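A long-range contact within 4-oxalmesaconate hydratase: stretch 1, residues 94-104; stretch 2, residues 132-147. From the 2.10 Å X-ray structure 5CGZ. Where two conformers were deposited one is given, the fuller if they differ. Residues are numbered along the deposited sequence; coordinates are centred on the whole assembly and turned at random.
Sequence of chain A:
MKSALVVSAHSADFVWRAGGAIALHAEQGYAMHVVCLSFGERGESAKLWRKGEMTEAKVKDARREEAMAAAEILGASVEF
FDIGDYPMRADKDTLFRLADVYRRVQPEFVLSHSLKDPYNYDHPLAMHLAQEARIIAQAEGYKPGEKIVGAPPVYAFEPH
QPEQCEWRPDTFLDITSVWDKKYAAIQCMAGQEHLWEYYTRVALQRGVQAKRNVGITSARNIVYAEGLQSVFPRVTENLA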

# COMPACT_ATOMS: atom_id res chain seq x y z
N THR A 94 10.99 -29.10 -10.79
CA THR A 94 9.64 -28.95 -10.26
C THR A 94 8.84 -28.05 -11.18
O THR A 94 7.71 -28.35 -11.56
CB THR A 94 9.63 -28.33 -8.86
OG1 THR A 94 10.66 -28.91 -8.06
CG2 THR A 94 8.27 -28.54 -8.19
N LEU A 95 9.46 -26.93 -11.54
CA LEU A 95 8.84 -25.94 -12.41
C LEU A 95 8.43 -26.54 -13.75
O LEU A 95 7.30 -26.34 -14.21
CB LEU A 95 9.81 -24.77 -12.63
CG LEU A 95 9.28 -23.63 -13.49
CD1 LEU A 95 8.14 -22.91 -12.78
CD2 LEU A 95 10.40 -22.66 -13.84
N PHE A 96 9.33 -27.28 -14.39
CA PHE A 96 9.03 -27.91 -15.68
C PHE A 96 7.95 -29.01 -15.53
O PHE A 96 7.09 -29.17 -16.40
CB PHE A 96 10.30 -28.48 -16.31
CG PHE A 96 11.29 -27.42 -16.74
CD1 PHE A 96 10.86 -26.25 -17.36
CD2 PHE A 96 12.65 -27.59 -16.53
CE1 PHE A 96 11.76 -25.28 -17.76
CE2 PHE A 96 13.56 -26.62 -16.93
CZ PHE A 96 13.12 -25.47 -17.54
N ARG A 97 8.01 -29.76 -14.44
CA ARG A 97 6.97 -30.74 -14.11
C ARG A 97 5.60 -30.06 -14.14
O ARG A 97 4.65 -30.55 -14.76
CB ARG A 97 7.20 -31.37 -12.72
CG ARG A 97 8.06 -32.64 -12.67
CD ARG A 97 7.37 -33.78 -11.87
NE ARG A 97 7.69 -33.79 -10.45
CZ ARG A 97 7.14 -34.61 -9.54
NH1 ARG A 97 7.52 -34.53 -8.28
NH2 ARG A 97 6.20 -35.50 -9.89
N LEU A 98 5.50 -28.92 -13.46
CA LEU A 98 4.23 -28.20 -13.39
C LEU A 98 3.85 -27.58 -14.74
O LEU A 98 2.68 -27.59 -15.12
CB LEU A 98 4.29 -27.13 -12.29
CG LEU A 98 2.95 -26.50 -11.90
CD1 LEU A 98 1.90 -27.58 -11.61
CD2 LEU A 98 3.12 -25.59 -10.68
N ALA A 99 4.83 -27.05 -15.46
CA ALA A 99 4.56 -26.52 -16.80
C ALA A 99 3.99 -27.61 -17.71
O ALA A 99 3.13 -27.33 -18.55
CB ALA A 99 5.82 -25.91 -17.42
N ASP A 100 4.48 -28.84 -17.55
CA ASP A 100 3.95 -29.95 -18.34
C ASP A 100 2.50 -30.27 -17.96
O ASP A 100 1.70 -30.63 -18.83
CB ASP A 100 4.83 -31.20 -18.16
CG ASP A 100 6.23 -31.03 -18.76
OD1 ASP A 100 6.43 -30.11 -19.58
OD2 ASP A 100 7.12 -31.82 -18.40
N VAL A 101 2.15 -30.13 -16.69
CA VAL A 101 0.75 -30.29 -16.29
C VAL A 101 -0.10 -29.26 -17.02
O VAL A 101 -1.17 -29.58 -17.54
CB VAL A 101 0.57 -30.18 -14.77
CG1 VAL A 101 -0.92 -30.19 -14.40
CG2 VAL A 101 1.31 -31.32 -14.07
N TYR A 102 0.37 -28.01 -17.05
CA TYR A 102 -0.34 -26.94 -17.77
C TYR A 102 -0.54 -27.29 -19.23
O TYR A 102 -1.63 -27.12 -19.78
CB TYR A 102 0.42 -25.62 -17.68
CG TYR A 102 0.08 -24.72 -16.49
CD1 TYR A 102 -0.95 -23.80 -16.57
CD2 TYR A 102 0.85 -24.76 -15.33
CE1 TYR A 102 -1.25 -22.95 -15.49
CE2 TYR A 102 0.56 -23.91 -14.24
CZ TYR A 102 -0.49 -23.01 -14.34
OH TYR A 102 -0.77 -22.18 -13.28
N ARG A 103 0.53 -27.76 -19.88
CA ARG A 103 0.48 -28.09 -21.30
C ARG A 103 -0.53 -29.22 -21.56
O ARG A 103 -1.24 -29.21 -22.57
CB ARG A 103 1.87 -28.47 -21.81
CG ARG A 103 2.85 -27.30 -21.98
CD ARG A 103 2.56 -26.53 -23.24
NE ARG A 103 3.38 -25.34 -23.45
CZ ARG A 103 4.56 -25.33 -24.07
NH1 ARG A 103 5.09 -26.46 -24.53
NH2 ARG A 103 5.22 -24.18 -24.22
N ARG A 104 -0.62 -30.17 -20.64
CA ARG A 104 -1.53 -31.30 -20.78
C ARG A 104 -2.99 -30.92 -20.46
O ARG A 104 -3.91 -31.28 -21.18
CB ARG A 104 -1.08 -32.45 -19.88
CG ARG A 104 -1.95 -33.68 -19.96
CD ARG A 104 -1.46 -34.77 -19.01
NE ARG A 104 -1.86 -34.53 -17.62
CZ ARG A 104 -1.01 -34.29 -16.63
NH1 ARG A 104 0.30 -34.25 -16.86
NH2 ARG A 104 -1.47 -34.09 -15.40
N GLU A 132 4.67 -19.08 -12.28
CA GLU A 132 5.81 -19.14 -13.18
C GLU A 132 5.66 -20.31 -14.16
O GLU A 132 5.98 -20.16 -15.35
CB GLU A 132 7.15 -19.24 -12.42
CG GLU A 132 8.33 -18.98 -13.38
CD GLU A 132 9.69 -18.95 -12.71
OE1 GLU A 132 9.80 -19.39 -11.54
OE2 GLU A 132 10.66 -18.48 -13.35
N ALA A 133 5.16 -21.46 -13.69
CA ALA A 133 4.95 -22.60 -14.60
C ALA A 133 3.96 -22.25 -15.71
O ALA A 133 4.11 -22.67 -16.86
CB ALA A 133 4.46 -23.82 -13.82
N ARG A 134 2.94 -21.48 -15.35
CA ARG A 134 1.97 -20.99 -16.32
C ARG A 134 2.64 -20.19 -17.44
O ARG A 134 2.34 -20.36 -18.63
CB ARG A 134 0.92 -20.13 -15.61
CG ARG A 134 -0.14 -19.48 -16.49
CD ARG A 134 -1.11 -18.73 -15.56
NE ARG A 134 -2.00 -17.80 -16.25
CZ ARG A 134 -1.64 -16.61 -16.72
NH1 ARG A 134 -0.39 -16.17 -16.60
NH2 ARG A 134 -2.55 -15.84 -17.32
N ILE A 135 3.56 -19.30 -17.05
CA ILE A 135 4.26 -18.48 -18.03
C ILE A 135 5.22 -19.32 -18.89
O ILE A 135 5.30 -19.12 -20.10
CB ILE A 135 5.03 -17.33 -17.33
CG1 ILE A 135 4.04 -16.36 -16.67
CG2 ILE A 135 5.94 -16.61 -18.33
CD1 ILE A 135 4.68 -15.40 -15.67
N ILE A 136 5.94 -20.26 -18.27
CA ILE A 136 6.80 -21.17 -19.04
C ILE A 136 5.97 -21.88 -20.11
O ILE A 136 6.38 -21.99 -21.26
CB ILE A 136 7.48 -22.23 -18.15
CG1 ILE A 136 8.33 -21.57 -17.05
CG2 ILE A 136 8.33 -23.20 -19.01
CD1 ILE A 136 9.34 -20.57 -17.58
N ALA A 137 4.77 -22.33 -19.71
CA ALA A 137 3.89 -23.07 -20.62
C ALA A 137 3.34 -22.19 -21.75
O ALA A 137 2.84 -22.70 -22.76
CB ALA A 137 2.74 -23.69 -19.83
N GLN A 138 3.43 -20.87 -21.59
CA GLN A 138 3.07 -19.94 -22.65
C GLN A 138 4.16 -19.80 -23.73
O GLN A 138 3.89 -19.32 -24.83
CB GLN A 138 2.80 -18.55 -22.07
CG GLN A 138 1.57 -18.43 -21.17
CD GLN A 138 1.46 -17.03 -20.57
OE1 GLN A 138 2.49 -16.38 -20.33
NE2 GLN A 138 0.23 -16.56 -20.32
N ALA A 139 5.39 -20.20 -23.41
CA ALA A 139 6.53 -19.88 -24.27
C ALA A 139 6.67 -20.84 -25.45
O ALA A 139 6.78 -22.05 -25.27
CB ALA A 139 7.82 -19.88 -23.45
N GLU A 140 6.66 -20.29 -26.66
CA GLU A 140 6.75 -21.11 -27.85
C GLU A 140 8.14 -21.74 -27.96
O GLU A 140 8.36 -22.67 -28.74
CB GLU A 140 6.38 -20.29 -29.10
CG GLU A 140 4.88 -20.00 -29.16
CD GLU A 140 4.45 -19.14 -30.34
OE1 GLU A 140 3.60 -18.24 -30.14
OE2 GLU A 140 4.93 -19.38 -31.47
N GLY A 141 9.07 -21.26 -27.14
CA GLY A 141 10.41 -21.82 -27.08
C GLY A 141 10.55 -22.91 -26.04
O GLY A 141 11.60 -23.55 -25.92
N TYR A 142 9.50 -23.13 -25.25
CA TYR A 142 9.50 -24.25 -24.31
C TYR A 142 8.85 -25.45 -24.98
O TYR A 142 7.66 -25.40 -25.31
CB TYR A 142 8.77 -23.91 -23.01
CG TYR A 142 8.68 -25.09 -22.08
CD1 TYR A 142 9.83 -25.59 -21.46
CD2 TYR A 142 7.47 -25.73 -21.84
CE1 TYR A 142 9.76 -26.70 -20.62
CE2 TYR A 142 7.39 -26.83 -20.99
CZ TYR A 142 8.54 -27.31 -20.38
OH TYR A 142 8.49 -28.40 -19.54
N LYS A 143 9.63 -26.52 -25.15
CA LYS A 143 9.19 -27.71 -25.89
C LYS A 143 8.49 -27.30 -27.18
O LYS A 143 7.29 -27.53 -27.33
CB LYS A 143 8.29 -28.59 -25.03
CG LYS A 143 9.01 -29.15 -23.80
CD LYS A 143 8.24 -30.27 -23.10
CE LYS A 143 9.06 -30.82 -21.93
NZ LYS A 143 8.44 -32.03 -21.28
N PRO A 144 9.24 -26.69 -28.10
CA PRO A 144 8.72 -26.14 -29.35
C PRO A 144 7.87 -27.16 -30.09
O PRO A 144 8.21 -28.34 -30.07
CB PRO A 144 9.98 -25.79 -30.15
CG PRO A 144 11.07 -25.69 -29.13
CD PRO A 144 10.72 -26.68 -28.06
N GLY A 145 6.78 -26.73 -30.71
CA GLY A 145 5.91 -27.66 -31.40
C GLY A 145 4.71 -28.08 -30.58
O GLY A 145 3.66 -28.39 -31.15
N GLU A 146 4.85 -28.10 -29.26
CA GLU A 146 3.71 -28.39 -28.39
C GLU A 146 2.73 -27.22 -28.40
O GLU A 146 3.13 -26.07 -28.58
CB GLU A 146 4.15 -28.64 -26.94
CG GLU A 146 4.88 -29.93 -26.68
CD GLU A 146 4.95 -30.23 -25.19
OE1 GLU A 146 4.63 -29.34 -24.36
OE2 GLU A 146 5.31 -31.38 -24.84
N LYS A 147 1.45 -27.51 -28.20
CA LYS A 147 0.44 -26.46 -28.08
C LYS A 147 0.68 -25.63 -26.81
O LYS A 147 0.72 -26.18 -25.71
CB LYS A 147 -0.97 -27.07 -28.05
CG LYS A 147 -2.06 -26.02 -28.04
CD LYS A 147 -3.43 -26.63 -27.78
CE LYS A 147 -4.50 -25.54 -27.81
NZ LYS A 147 -5.74 -25.95 -27.09
O HOH W 1 4.85 -30.49 -21.86
O HOH W 2 0.45 -28.84 -25.37

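This contact joins two helices through a small-residue crossing, then extends along the first helix to a loop held by one arginine and one aspartate. The helix of 94-104 and the helix that opens the second stretch cross at 63°, their axes approaching to 8.1 Å, a close spacing that alanines at the crossing permit: Ala99 CA lies 4.5 Å from Ala133 CA. Ala133 acts as the knob, its methyl seated among Leu95, Leu98, Ala99 and Tyr102, with Ala133 CB 3.6 Å from Leu98 CG and also 3.6 Å from the backbone Ala99 N. Around this seat, Leu95 CD2 meets Ile136 CG1 at 4.0 Å, and Tyr102 CB meets Ala137 CB at 3.7 Å. The Tyr102 ring lies against the backbone of the partner helix, with Arg134 CA 3.7 Å from its centroid, a CH-pi contact over the face.

Beyond the helix, the chain turns at Ala139 to Tyr142 and brings the Tyr142 ring back toward the first stretch. The ring lies nearly parallel to that of Phe96 but slid aside, so the two barely overlap. Its hydroxyl donates to Asp100, Tyr142 OH to Asp100 OD1 being 2.7 Å; the same carboxylate forms a salt bridge with Lys143, though Lys143 NZ to Asp100 OD2, at 3.2 Å, is a weak hydrogen bond.

Arg103 is the polar centre, with the largest area covered by the other stretch. Its guanidinium reads backbone carbonyls: Arg103 NE donates to Ala137 O at 2.8 Å, and NH1 and NH2 of Arg103 both reach Tyr142 O at 2.9 Å. A salt bridge from Arg103 NH1 to Glu146 OE1, also 2.9 Å, adds charge pairing. Water 1 donates to both Asp100 OD1 and Glu146 OE1, linking the two carboxylates. The rule is small residues where helices cross, and a multidentate arginine where the partner becomes loop.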